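Local coordinates for cystalysin (Treponema denticola, PDB 1C7N), which binds pyridoxal-5'-phosphate and belongs to the class I and II aminotransferase family of PLP-dependent enzymes, at residues A[148-156]-A[179-189]. Sequence-based numbering, arbitrary orientation.
Sequences YYTIDFQKL and RVWKKDELQKI. Unlike the reference sequence in segment 148-156: Q154 (reference Glu).
R179 meets the strand end at Y148 and Y149: bends at chi2 (-54°) and chi3 (-45°) bring NH1 to Y149 O, to which it donates at 2.7 Å, the oxygen lying in the guanidinium plane. The hydroxyl of Y148 sits over the centre of one guanidinium face, OH 3.1 Å from R179 CZ; the ring and guanidinium planes are 21° apart. CE3 of W181 backs the opposite face. E323 hydrogen-bonds Y148 OH and forms a salt bridge with R179 NE. W181 turns the far rim of its indole to I151, CH2 3.5 Å from CD1, while its NE1 donates to the backbone O of C171, a residue of the pyridoxal-5'-phosphate pocket. K182 curls its chain up to the same phenol, NZ 2.9 Å from Y148 OH. E185 answers the arginine from within its own segment: OE1 takes R179 NH2 on its syn lone pair (2.9 Å) and K182 N, at the helix start, on its anti one. The arginine is thus gripped between two carboxylates, E323 and E185. A water accepts from I151 N and donates to E185 OE2, linking the backbone of one segment to the carboxylate of the other. K188 runs extended over F153, its CD 3.6 Å from the ring centroid and almost on the normal, a CH-pi contact; I151 CB lies on the opposite face. I189 sets CG1 in the plane of that ring at its edge, 3.8 Å from CE2, and also meets L156. Helix 183-195 thus lies between strand 165-171 of the central sheet, where L186 and I189 pack on F170, and the segment that leads from hairpin strand 148-150, paired with 143-145, into helix 153-160.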
loop_
_atom_site.group_PDB
_atom_site.type_symbol
_atom_site.label_atom_id
_atom_site.label_comp_id
_atom_site.label_asym_id
_atom_site.label_seq_id
_atom_site.Cartn_x
_atom_site.Cartn_y
_atom_site.Cartn_z
ATOM N N TYR A 148 -34.162 -10.878 11.528
ATOM C CA TYR A 148 -34.083 -9.509 11.024
ATOM C C TYR A 148 -33.395 -8.585 12.020
ATOM O O TYR A 148 -33.797 -8.500 13.185
ATOM C CB TYR A 148 -35.468 -8.951 10.694
ATOM C CG TYR A 148 -35.390 -7.806 9.714
ATOM C CD1 TYR A 148 -35.044 -8.038 8.382
ATOM C CD2 TYR A 148 -35.598 -6.488 10.120
ATOM C CE1 TYR A 148 -34.901 -6.992 7.478
ATOM C CE2 TYR A 148 -35.456 -5.428 9.220
ATOM C CZ TYR A 148 -35.105 -5.692 7.902
ATOM O OH TYR A 148 -34.936 -4.670 7.000
ATOM N N TYR A 149 -32.365 -7.888 11.546
ATOM C CA TYR A 149 -31.592 -6.976 12.382
ATOM C C TYR A 149 -31.958 -5.501 12.238
ATOM O O TYR A 149 -32.082 -4.986 11.129
ATOM C CB TYR A 149 -30.095 -7.155 12.101
ATOM C CG TYR A 149 -29.519 -8.432 12.664
ATOM C CD1 TYR A 149 -29.616 -9.640 11.969
ATOM C CD2 TYR A 149 -28.899 -8.438 13.914
ATOM C CE1 TYR A 149 -29.105 -10.823 12.509
ATOM C CE2 TYR A 149 -28.392 -9.611 14.462
ATOM C CZ TYR A 149 -28.495 -10.797 13.758
ATOM O OH TYR A 149 -27.985 -11.946 14.308
ATOM N N THR A 150 -32.112 -4.827 13.375
ATOM C CA THR A 150 -32.459 -3.409 13.408
ATOM C C THR A 150 -31.619 -2.656 14.441
ATOM O O THR A 150 -31.029 -3.259 15.338
ATOM C CB THR A 150 -33.954 -3.211 13.741
ATOM O OG1 THR A 150 -34.278 -3.949 14.930
ATOM C CG2 THR A 150 -34.826 -3.687 12.584
ATOM N N ILE A 151 -31.585 -1.333 14.309
ATOM C CA ILE A 151 -30.814 -0.461 15.194
ATOM C C ILE A 151 -31.501 -0.170 16.529
ATOM O O ILE A 151 -32.708 0.052 16.576
ATOM C CB ILE A 151 -30.541 0.895 14.507
ATOM C CG1 ILE A 151 -29.820 0.675 13.173
ATOM C CG2 ILE A 151 -29.731 1.793 15.421
ATOM C CD1 ILE A 151 -28.454 0.065 13.302
ATOM N N ASP A 152 -30.732 -0.182 17.612
ATOM C CA ASP A 152 -31.276 0.134 18.933
ATOM C C ASP A 152 -31.087 1.642 19.082
ATOM O O ASP A 152 -30.087 2.097 19.637
ATOM C CB ASP A 152 -30.499 -0.584 20.037
ATOM C CG ASP A 152 -31.110 -0.370 21.412
ATOM O OD1 ASP A 152 -31.813 0.649 21.598
ATOM O OD2 ASP A 152 -30.874 -1.210 22.309
ATOM N N PHE A 153 -32.043 2.414 18.579
ATOM C CA PHE A 153 -31.940 3.870 18.625
ATOM C C PHE A 153 -31.888 4.494 20.017
ATOM O O PHE A 153 -31.140 5.448 20.236
ATOM C CB PHE A 153 -33.069 4.493 17.804
ATOM C CG PHE A 153 -33.038 4.104 16.352
ATOM C CD1 PHE A 153 -33.936 3.168 15.847
ATOM C CD2 PHE A 153 -32.095 4.661 15.491
ATOM C CE1 PHE A 153 -33.897 2.792 14.504
ATOM C CE2 PHE A 153 -32.047 4.292 14.146
ATOM C CZ PHE A 153 -32.950 3.354 13.652
ATOM N N GLN A 154 -32.667 3.968 20.955
ATOM C CA GLN A 154 -32.660 4.508 22.309
ATOM C C GLN A 154 -31.251 4.415 22.891
ATOM O O GLN A 154 -30.723 5.389 23.432
ATOM C CB GLN A 154 -33.630 3.739 23.207
ATOM C CG GLN A 154 -35.064 3.705 22.706
ATOM C CD GLN A 154 -36.014 3.108 23.729
ATOM O OE1 GLN A 154 -35.763 2.027 24.268
ATOM N NE2 GLN A 154 -37.114 3.806 23.998
ATOM N N LYS A 155 -30.646 3.236 22.779
ATOM C CA LYS A 155 -29.297 3.024 23.292
ATOM C C LYS A 155 -28.285 3.869 22.524
ATOM O O LYS A 155 -27.367 4.439 23.115
ATOM C CB LYS A 155 -28.910 1.546 23.189
ATOM C CG LYS A 155 -27.481 1.261 23.634
ATOM C CD LYS A 155 -27.103 -0.208 23.480
ATOM C CE LYS A 155 -27.830 -1.095 24.484
ATOM N NZ LYS A 155 -27.314 -2.496 24.447
ATOM N N LEU A 156 -28.453 3.951 21.207
ATOM C CA LEU A 156 -27.532 4.729 20.386
ATOM C C LEU A 156 -27.559 6.208 20.762
ATOM O O LEU A 156 -26.509 6.848 20.843
ATOM C CB LEU A 156 -27.858 4.565 18.899
ATOM C CG LEU A 156 -26.963 5.342 17.922
ATOM C CD1 LEU A 156 -25.503 4.934 18.111
ATOM C CD2 LEU A 156 -27.409 5.077 16.493
ATOM N N ARG A 179 -27.547 -6.295 5.986
ATOM C CA ARG A 179 -28.535 -5.216 6.010
ATOM C C ARG A 179 -28.153 -4.026 5.131
ATOM O O ARG A 179 -26.996 -3.590 5.116
ATOM C CB ARG A 179 -28.744 -4.688 7.438
ATOM C CG ARG A 179 -29.754 -5.440 8.316
ATOM C CD ARG A 179 -31.126 -5.578 7.657
ATOM N NE ARG A 179 -31.602 -4.351 7.028
ATOM C CZ ARG A 179 -32.209 -3.353 7.662
ATOM N NH1 ARG A 179 -32.429 -3.421 8.968
ATOM N NH2 ARG A 179 -32.598 -2.280 6.984
ATOM N N VAL A 180 -29.132 -3.523 4.386
ATOM C CA VAL A 180 -28.960 -2.333 3.562
ATOM C C VAL A 180 -29.914 -1.370 4.260
ATOM O O VAL A 180 -31.130 -1.511 4.168
ATOM C CB VAL A 180 -29.401 -2.548 2.102
ATOM C CG1 VAL A 180 -29.515 -1.200 1.393
ATOM C CG2 VAL A 180 -28.384 -3.425 1.374
ATOM N N TRP A 181 -29.349 -0.409 4.979
ATOM C CA TRP A 181 -30.128 0.543 5.765
ATOM C C TRP A 181 -31.168 1.378 5.036
ATOM O O TRP A 181 -30.884 2.010 4.016
ATOM C CB TRP A 181 -29.169 1.448 6.541
ATOM C CG TRP A 181 -28.184 0.651 7.335
ATOM C CD1 TRP A 181 -26.835 0.577 7.138
ATOM C CD2 TRP A 181 -28.480 -0.226 8.431
ATOM N NE1 TRP A 181 -26.273 -0.294 8.043
ATOM C CE2 TRP A 181 -27.264 -0.802 8.850
ATOM C CE3 TRP A 181 -29.661 -0.585 9.100
ATOM C CZ2 TRP A 181 -27.185 -1.715 9.907
ATOM C CZ3 TRP A 181 -29.588 -1.496 10.155
ATOM C CH2 TRP A 181 -28.357 -2.050 10.546
ATOM N N LYS A 182 -32.382 1.376 5.578
ATOM C CA LYS A 182 -33.474 2.134 4.981
ATOM C C LYS A 182 -33.306 3.624 5.245
ATOM O O LYS A 182 -32.621 4.024 6.186
ATOM C CB LYS A 182 -34.822 1.650 5.534
ATOM C CG LYS A 182 -35.258 0.294 4.988
ATOM C CD LYS A 182 -36.712 -0.008 5.325
ATOM C CE LYS A 182 -36.847 -0.841 6.582
ATOM N NZ LYS A 182 -36.356 -2.235 6.367
ATOM N N LYS A 183 -33.933 4.442 4.406
ATOM C CA LYS A 183 -33.842 5.890 4.544
ATOM C C LYS A 183 -34.318 6.413 5.891
ATOM O O LYS A 183 -33.729 7.350 6.434
ATOM C CB LYS A 183 -34.608 6.574 3.408
ATOM C CG LYS A 183 -33.744 6.826 2.170
ATOM C CD LYS A 183 -34.577 7.209 0.955
ATOM C CE LYS A 183 -33.730 7.939 -0.084
ATOM N NZ LYS A 183 -32.500 7.192 -0.478
ATOM N N ASP A 184 -35.365 5.808 6.446
ATOM C CA ASP A 184 -35.875 6.262 7.736
ATOM C C ASP A 184 -34.893 5.953 8.857
ATOM O O ASP A 184 -34.759 6.727 9.808
ATOM C CB ASP A 184 -37.219 5.609 8.055
ATOM C CG ASP A 184 -37.883 6.230 9.267
ATOM O OD1 ASP A 184 -38.800 5.599 9.840
ATOM O OD2 ASP A 184 -37.491 7.360 9.644
ATOM N N GLU A 185 -34.215 4.813 8.745
ATOM C CA GLU A 185 -33.232 4.403 9.741
ATOM C C GLU A 185 -32.046 5.370 9.702
ATOM O O GLU A 185 -31.550 5.806 10.741
ATOM C CB GLU A 185 -32.757 2.973 9.455
ATOM C CG GLU A 185 -33.862 1.927 9.496
ATOM C CD GLU A 185 -33.380 0.534 9.102
ATOM O OE1 GLU A 185 -32.846 0.381 7.983
ATOM O OE2 GLU A 185 -33.546 -0.407 9.911
ATOM N N LEU A 186 -31.596 5.706 8.496
ATOM C CA LEU A 186 -30.479 6.630 8.328
ATOM C C LEU A 186 -30.828 8.031 8.829
ATOM O O LEU A 186 -29.954 8.758 9.302
ATOM C CB LEU A 186 -30.047 6.694 6.855
ATOM C CG LEU A 186 -29.356 5.442 6.300
ATOM C CD1 LEU A 186 -28.997 5.648 4.830
ATOM C CD2 LEU A 186 -28.106 5.138 7.124
ATOM N N GLN A 187 -32.101 8.408 8.721
ATOM C CA GLN A 187 -32.556 9.718 9.182
ATOM C C GLN A 187 -32.450 9.792 10.699
ATOM O O GLN A 187 -31.942 10.774 11.242
ATOM C CB GLN A 187 -34.008 9.967 8.755
ATOM C CG GLN A 187 -34.185 10.211 7.258
ATOM C CD GLN A 187 -33.677 11.577 6.815
ATOM O OE1 GLN A 187 -33.303 11.766 5.655
ATOM N NE2 GLN A 187 -33.677 12.539 7.734
ATOM N N LYS A 188 -32.926 8.751 11.381
ATOM C CA LYS A 188 -32.875 8.700 12.840
ATOM C C LYS A 188 -31.438 8.774 13.339
ATOM O O LYS A 188 -31.147 9.431 14.339
ATOM C CB LYS A 188 -33.511 7.411 13.365
ATOM C CG LYS A 188 -35.025 7.428 13.487
ATOM C CD LYS A 188 -35.483 6.229 14.315
ATOM C CE LYS A 188 -36.975 6.249 14.586
ATOM N NZ LYS A 188 -37.372 5.141 15.514
ATOM N N ILE A 189 -30.539 8.084 12.645
ATOM C CA ILE A 189 -29.137 8.093 13.033
ATOM C C ILE A 189 -28.550 9.473 12.756
ATOM O O ILE A 189 -27.773 9.992 13.556
ATOM C CB ILE A 189 -28.332 7.026 12.264
ATOM C CG1 ILE A 189 -28.939 5.644 12.521
ATOM C CG2 ILE A 189 -26.861 7.061 12.707
ATOM C CD1 ILE A 189 -28.284 4.526 11.739
HETATM O O HOH W 1 -33.402 -0.063 12.511
#